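Side-chain contacts in flavodoxin, WrbA-like protein (Agrobacterium tumefaciens, PDB 3D7N), which probably binds FMN and carries electrons as a flavodoxin-like flavoprotein, consistent with NAD(P)H:quinone dehydrogenase activity: residues K82-A87 / A118-G123; D47-L52 / K74-A79. One frame throughout, in Å; residues are numbered along the deposited sequence.

Contact 1: residues K82-A87 / A118-G123; sequences KPWFSA and AGQHGG
W84 turns the edge of its indole toward one face of the H121 imidazole, an edge-to-face (T-shaped) pair with the five-membered ring centroid 5.4 Å from that of the imidazole and the planes at 80°. The atom above the imidazole is CD1, offset toward its rim, while the CB of W84 reaches H121 CE1 at 3.6 Å. With CG anti to the backbone N (chi1 175°), the indole is carried to the end of the other helix, where NE1 finds the carbonyl O of Q120 at 2.9 Å. That oxygen lies in the indole plane, yet the N-H points well off it, at 121°, and the bond is weak. The bent Q120 side chain lies out of the indole plane, its CG 3.6 Å from W84 NE1, off one face at the rim.

Both imidazole nitrogens are engaged. ND1 of H121 meets a water in the ring plane at 2.7 Å, and this water donates to the O of P83; NE2 is hydrogen-bonded to S80 OG. Together these two bonds hold the rotation of the H121 imidazole. W89 stacks with it, and M66 of the third subunit packs on W84, Q120 and H121.

Two helix ends meet here, each closed by a Schellman motif with positive phi at A87 and at G122. The second leads helix 104-120 into strand 124-126, an alpha-to-beta connection of the parallel flavodoxin-like fold.

Contact 2: residues D47-L52 / K74-A79; sequences DGWAAL and KKFADA
Helices 46-54 and 71-79 supply the two segments, and their backbones stay well apart: the nearest CA atoms, those of W49 and A79, are 10.0 Å from each other. Large side chains have to span that gap, and W49 does most of the spanning. Its CG stands anti to the carbonyl carbon (chi1 -69°), and the indole extends across until the far end of the six-membered ring meets F76. CH2 of W49 lies 3.4 Å from CD1 of F76, and W49 CZ3 comes within 3.5 Å of F76 CE1. The two planes are inclined by 26° and displaced, with 5.0 Å between the W49 six-membered ring and F76 centroids, so little of either ring lies over the other. The methyl of A79 packs beside the same end of the indole, its CB 3.8 Å from CZ2 of W49.

Beneath the aromatic pair the helices rest on the sheet: L52 reaches V10, V12 and I58, while F76 touches V12 and F60. Farther round helix 71-79, K74 and D78 form a salt bridge, and both also bond to the third subunit, K74 NZ to the carbonyl oxygens of Y65 and P69 and D78 OD2 to W71 N.

No hydrogen bond joins the two segments. Their cohesion is therefore apolar, coming from two aromatic rings and a methyl group, whereas the charged ends of K74 and D78 face each other and the third subunit.

Overall arrangement
Both segments of contact 2 precede those of contact 1 along the chain; the centres are 12 Å apart and on the same side of the molecule's centre. Helix 71-79 of contact 2 is followed directly by helix 81-85 of contact 1, and the contacts touch where CG of P83 lies 4.3 Å from CZ3 of W49. Together they link helix 46-54, the pair 71-79 and 81-85, and the end of helix 104-120, with strand 57-65 between helices 46-54 and 71-79, and strand 93-100 between helices 81-85 and 104-120. Both also meet the third subunit, which ties this run of helices to assembly of the four-chain protein.

Contact 1: residues K82-A87 / A118-G123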
loop_
_atom_site.group_PDB
_atom_site.type_symbol
_atom_site.label_atom_id
_atom_site.label_comp_id
_atom_site.label_asym_id
_atom_site.label_seq_id
_atom_site.Cartn_x
_atom_site.Cartn_y
_atom_site.Cartn_z
ATOM N N LYS A 82 -9.358 13.328 17.516
ATOM C CA LYS A 82 -9.661 13.734 18.899
ATOM C C LYS A 82 -9.327 12.601 19.888
ATOM O O LYS A 82 -8.463 12.776 20.728
ATOM C CB LYS A 82 -11.108 14.222 19.003
ATOM C CG LYS A 82 -11.656 14.246 20.413
ATOM C CD LYS A 82 -12.812 15.218 20.600
ATOM C CE LYS A 82 -13.730 14.727 21.712
ATOM N NZ LYS A 82 -14.304 15.840 22.497
ATOM N N PRO A 83 -9.967 11.421 19.776
ATOM C CA PRO A 83 -9.498 10.332 20.654
ATOM C C PRO A 83 -8.019 9.959 20.498
ATOM O O PRO A 83 -7.401 9.469 21.422
ATOM C CB PRO A 83 -10.419 9.146 20.303
ATOM C CG PRO A 83 -11.117 9.509 19.040
ATOM C CD PRO A 83 -11.125 11.018 18.966
ATOM N N TRP A 84 -7.458 10.208 19.334
ATOM C CA TRP A 84 -6.043 9.921 19.055
ATOM C C TRP A 84 -5.071 10.813 19.840
ATOM O O TRP A 84 -4.048 10.348 20.314
ATOM C CB TRP A 84 -5.811 10.073 17.555
ATOM C CG TRP A 84 -4.403 9.932 17.109
ATOM C CD1 TRP A 84 -3.674 8.800 17.058
ATOM C CD2 TRP A 84 -3.565 10.977 16.624
ATOM N NE1 TRP A 84 -2.423 9.068 16.572
ATOM C CE2 TRP A 84 -2.329 10.405 16.307
ATOM C CE3 TRP A 84 -3.737 12.360 16.438
ATOM C CZ2 TRP A 84 -1.275 11.148 15.795
ATOM C CZ3 TRP A 84 -2.695 13.093 15.946
ATOM C CH2 TRP A 84 -1.467 12.490 15.635
ATOM N N PHE A 85 -5.396 12.094 19.979
ATOM C CA PHE A 85 -4.499 13.006 20.683
ATOM C C PHE A 85 -4.448 12.657 22.181
ATOM O O PHE A 85 -3.395 12.739 22.803
ATOM C CB PHE A 85 -4.862 14.472 20.442
ATOM C CG PHE A 85 -3.987 15.442 21.221
ATOM C CD1 PHE A 85 -2.679 15.732 20.789
ATOM C CD2 PHE A 85 -4.446 16.031 22.419
ATOM C CE1 PHE A 85 -1.861 16.606 21.508
ATOM C CE2 PHE A 85 -3.627 16.909 23.146
ATOM C CZ PHE A 85 -2.336 17.194 22.683
ATOM N N SER A 86 -5.558 12.206 22.753
ATOM C CA SER A 86 -5.531 11.760 24.137
ATOM C C SER A 86 -5.245 10.256 24.282
ATOM O O SER A 86 -5.425 9.699 25.342
ATOM C CB SER A 86 -6.834 12.164 24.841
ATOM O OG SER A 86 -7.980 11.904 24.047
ATOM N N ALA A 87 -4.788 9.602 23.217
ATOM C CA ALA A 87 -4.533 8.140 23.219
ATOM C C ALA A 87 -5.671 7.266 23.822
ATOM O O ALA A 87 -5.436 6.208 24.402
ATOM C CB ALA A 87 -3.179 7.861 23.915
ATOM N N ALA A 118 -5.865 1.813 12.837
ATOM C CA ALA A 118 -5.628 1.041 14.082
ATOM C C ALA A 118 -4.242 1.235 14.644
ATOM O O ALA A 118 -4.099 1.388 15.825
ATOM C CB ALA A 118 -5.894 -0.486 13.859
ATOM N N GLY A 119 -3.217 1.230 13.805
ATOM C CA GLY A 119 -1.832 1.424 14.247
ATOM C C GLY A 119 -1.608 2.828 14.792
ATOM O O GLY A 119 -0.984 3.048 15.832
ATOM N N GLN A 120 -2.136 3.788 14.083
ATOM C CA GLN A 120 -2.059 5.201 14.459
ATOM C C GLN A 120 -2.589 5.366 15.897
ATOM O O GLN A 120 -2.071 6.172 16.685
ATOM C CB GLN A 120 -2.975 5.948 13.493
ATOM C CG GLN A 120 -2.794 7.384 13.420
ATOM C CD GLN A 120 -2.146 7.835 12.140
ATOM O OE1 GLN A 120 -2.173 7.111 11.166
ATOM N NE2 GLN A 120 -1.513 9.047 12.157
ATOM N N HIS A 121 -3.621 4.576 16.228
ATOM C CA HIS A 121 -4.237 4.567 17.549
ATOM C C HIS A 121 -3.553 3.647 18.544
ATOM O O HIS A 121 -3.994 3.514 19.670
ATOM C CB HIS A 121 -5.713 4.167 17.407
ATOM C CG HIS A 121 -6.586 5.278 16.922
ATOM N ND1 HIS A 121 -7.051 6.266 17.760
ATOM C CD2 HIS A 121 -7.064 5.576 15.694
ATOM C CE1 HIS A 121 -7.783 7.121 17.071
ATOM N NE2 HIS A 121 -7.803 6.728 15.814
ATOM N N GLY A 122 -2.511 2.971 18.115
ATOM C CA GLY A 122 -1.738 2.084 18.981
ATOM C C GLY A 122 -2.489 0.825 19.378
ATOM O O GLY A 122 -2.361 0.349 20.493
ATOM N N GLY A 123 -3.287 0.298 18.464
ATOM C CA GLY A 123 -4.096 -0.890 18.717
ATOM C C GLY A 123 -3.474 -2.162 18.219
ATOM O O GLY A 123 -2.424 -2.129 17.603
HETATM O O HOH W 1 -6.298 6.576 20.320
#

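Contact 2: residues D47-L52 / K74-A79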
loop_
_atom_site.group_PDB
_atom_site.type_symbol
_atom_site.label_atom_id
_atom_site.label_comp_id
_atom_site.label_asym_id
_atom_site.label_seq_id
_atom_site.Cartn_x
_atom_site.Cartn_y
_atom_site.Cartn_z
ATOM N N ASP A 47 -23.186 9.152 21.095
ATOM C CA ASP A 47 -23.363 7.785 21.555
ATOM C C ASP A 47 -22.359 6.843 20.875
ATOM O O ASP A 47 -21.766 5.998 21.528
ATOM C CB ASP A 47 -24.788 7.338 21.250
ATOM C CG ASP A 47 -25.831 8.347 21.754
ATOM O OD1 ASP A 47 -25.900 9.478 21.180
ATOM O OD2 ASP A 47 -26.551 8.022 22.729
ATOM N N GLY A 48 -22.175 6.978 19.568
ATOM C CA GLY A 48 -21.146 6.203 18.880
ATOM C C GLY A 48 -19.762 6.412 19.460
ATOM O O GLY A 48 -19.084 5.443 19.788
ATOM N N TRP A 49 -19.352 7.669 19.596
ATOM C CA TRP A 49 -17.998 8.029 20.062
ATOM C C TRP A 49 -17.744 7.558 21.498
ATOM O O TRP A 49 -16.668 7.035 21.818
ATOM C CB TRP A 49 -17.769 9.552 19.990
ATOM C CG TRP A 49 -17.681 10.103 18.592
ATOM C CD1 TRP A 49 -18.596 10.902 17.961
ATOM C CD2 TRP A 49 -16.636 9.884 17.648
ATOM N NE1 TRP A 49 -18.178 11.206 16.692
ATOM C CE2 TRP A 49 -16.974 10.594 16.473
ATOM C CE3 TRP A 49 -15.439 9.199 17.694
ATOM C CZ2 TRP A 49 -16.170 10.619 15.366
ATOM C CZ3 TRP A 49 -14.619 9.233 16.572
ATOM C CH2 TRP A 49 -14.998 9.931 15.425
ATOM N N ALA A 50 -18.727 7.739 22.357
ATOM C CA ALA A 50 -18.644 7.207 23.716
ATOM C C ALA A 50 -18.495 5.672 23.714
ATOM O O ALA A 50 -17.667 5.132 24.443
ATOM C CB ALA A 50 -19.869 7.635 24.548
ATOM N N ALA A 51 -19.294 4.985 22.899
ATOM C CA ALA A 51 -19.198 3.547 22.753
ATOM C C ALA A 51 -17.801 3.145 22.303
ATOM O O ALA A 51 -17.236 2.225 22.846
ATOM C CB ALA A 51 -20.233 3.048 21.761
ATOM N N LEU A 52 -17.224 3.853 21.340
ATOM C CA LEU A 52 -15.861 3.530 20.875
ATOM C C LEU A 52 -14.839 3.687 21.998
ATOM O O LEU A 52 -14.055 2.788 22.240
ATOM C CB LEU A 52 -15.421 4.415 19.718
ATOM C CG LEU A 52 -15.826 4.225 18.238
ATOM C CD1 LEU A 52 -15.811 2.776 17.791
ATOM C CD2 LEU A 52 -17.181 4.884 17.996
ATOM N N LYS A 74 -13.634 8.088 5.911
ATOM C CA LYS A 74 -12.387 8.845 6.144
ATOM C C LYS A 74 -12.683 10.102 6.978
ATOM O O LYS A 74 -11.961 10.423 7.900
ATOM C CB LYS A 74 -11.711 9.157 4.803
ATOM C CG LYS A 74 -10.363 9.812 4.889
ATOM C CD LYS A 74 -9.365 8.978 5.710
ATOM C CE LYS A 74 -7.947 9.489 5.613
ATOM N NZ LYS A 74 -7.830 10.955 5.950
ATOM N N LYS A 75 -13.798 10.775 6.717
ATOM C CA LYS A 75 -14.252 11.886 7.586
ATOM C C LYS A 75 -14.405 11.472 9.053
ATOM O O LYS A 75 -14.118 12.238 9.975
ATOM C CB LYS A 75 -15.591 12.442 7.100
ATOM C CG LYS A 75 -16.074 13.660 7.913
ATOM C CD LYS A 75 -17.114 14.448 7.151
ATOM C CE LYS A 75 -17.422 15.794 7.791
ATOM N NZ LYS A 75 -18.585 15.729 8.691
ATOM N N PHE A 76 -14.909 10.279 9.274
ATOM C CA PHE A 76 -14.960 9.740 10.619
ATOM C C PHE A 76 -13.560 9.438 11.154
ATOM O O PHE A 76 -13.281 9.713 12.346
ATOM C CB PHE A 76 -15.821 8.477 10.681
ATOM C CG PHE A 76 -15.401 7.539 11.740
ATOM C CD1 PHE A 76 -15.842 7.712 13.058
ATOM C CD2 PHE A 76 -14.554 6.470 11.441
ATOM C CE1 PHE A 76 -15.427 6.842 14.076
ATOM C CE2 PHE A 76 -14.141 5.580 12.445
ATOM C CZ PHE A 76 -14.553 5.779 13.769
ATOM N N ALA A 77 -12.692 8.866 10.302
ATOM C CA ALA A 77 -11.333 8.540 10.701
ATOM C C ALA A 77 -10.587 9.832 11.090
ATOM O O ALA A 77 -9.870 9.893 12.138
ATOM C CB ALA A 77 -10.588 7.811 9.545
ATOM N N ASP A 78 -10.758 10.863 10.239
ATOM C CA ASP A 78 -10.132 12.147 10.480
ATOM C C ASP A 78 -10.623 12.702 11.828
ATOM O O ASP A 78 -9.832 13.237 12.601
ATOM C CB ASP A 78 -10.357 13.118 9.306
ATOM C CG ASP A 78 -9.586 12.722 8.053
ATOM O OD1 ASP A 78 -8.777 11.758 8.112
ATOM O OD2 ASP A 78 -9.749 13.378 6.986
ATOM N N ALA A 79 -11.912 12.536 12.125
ATOM C CA ALA A 79 -12.503 13.036 13.374
ATOM C C ALA A 79 -12.038 12.216 14.585
ATOM O O ALA A 79 -12.098 12.682 15.696
ATOM C CB ALA A 79 -14.037 13.042 13.296
#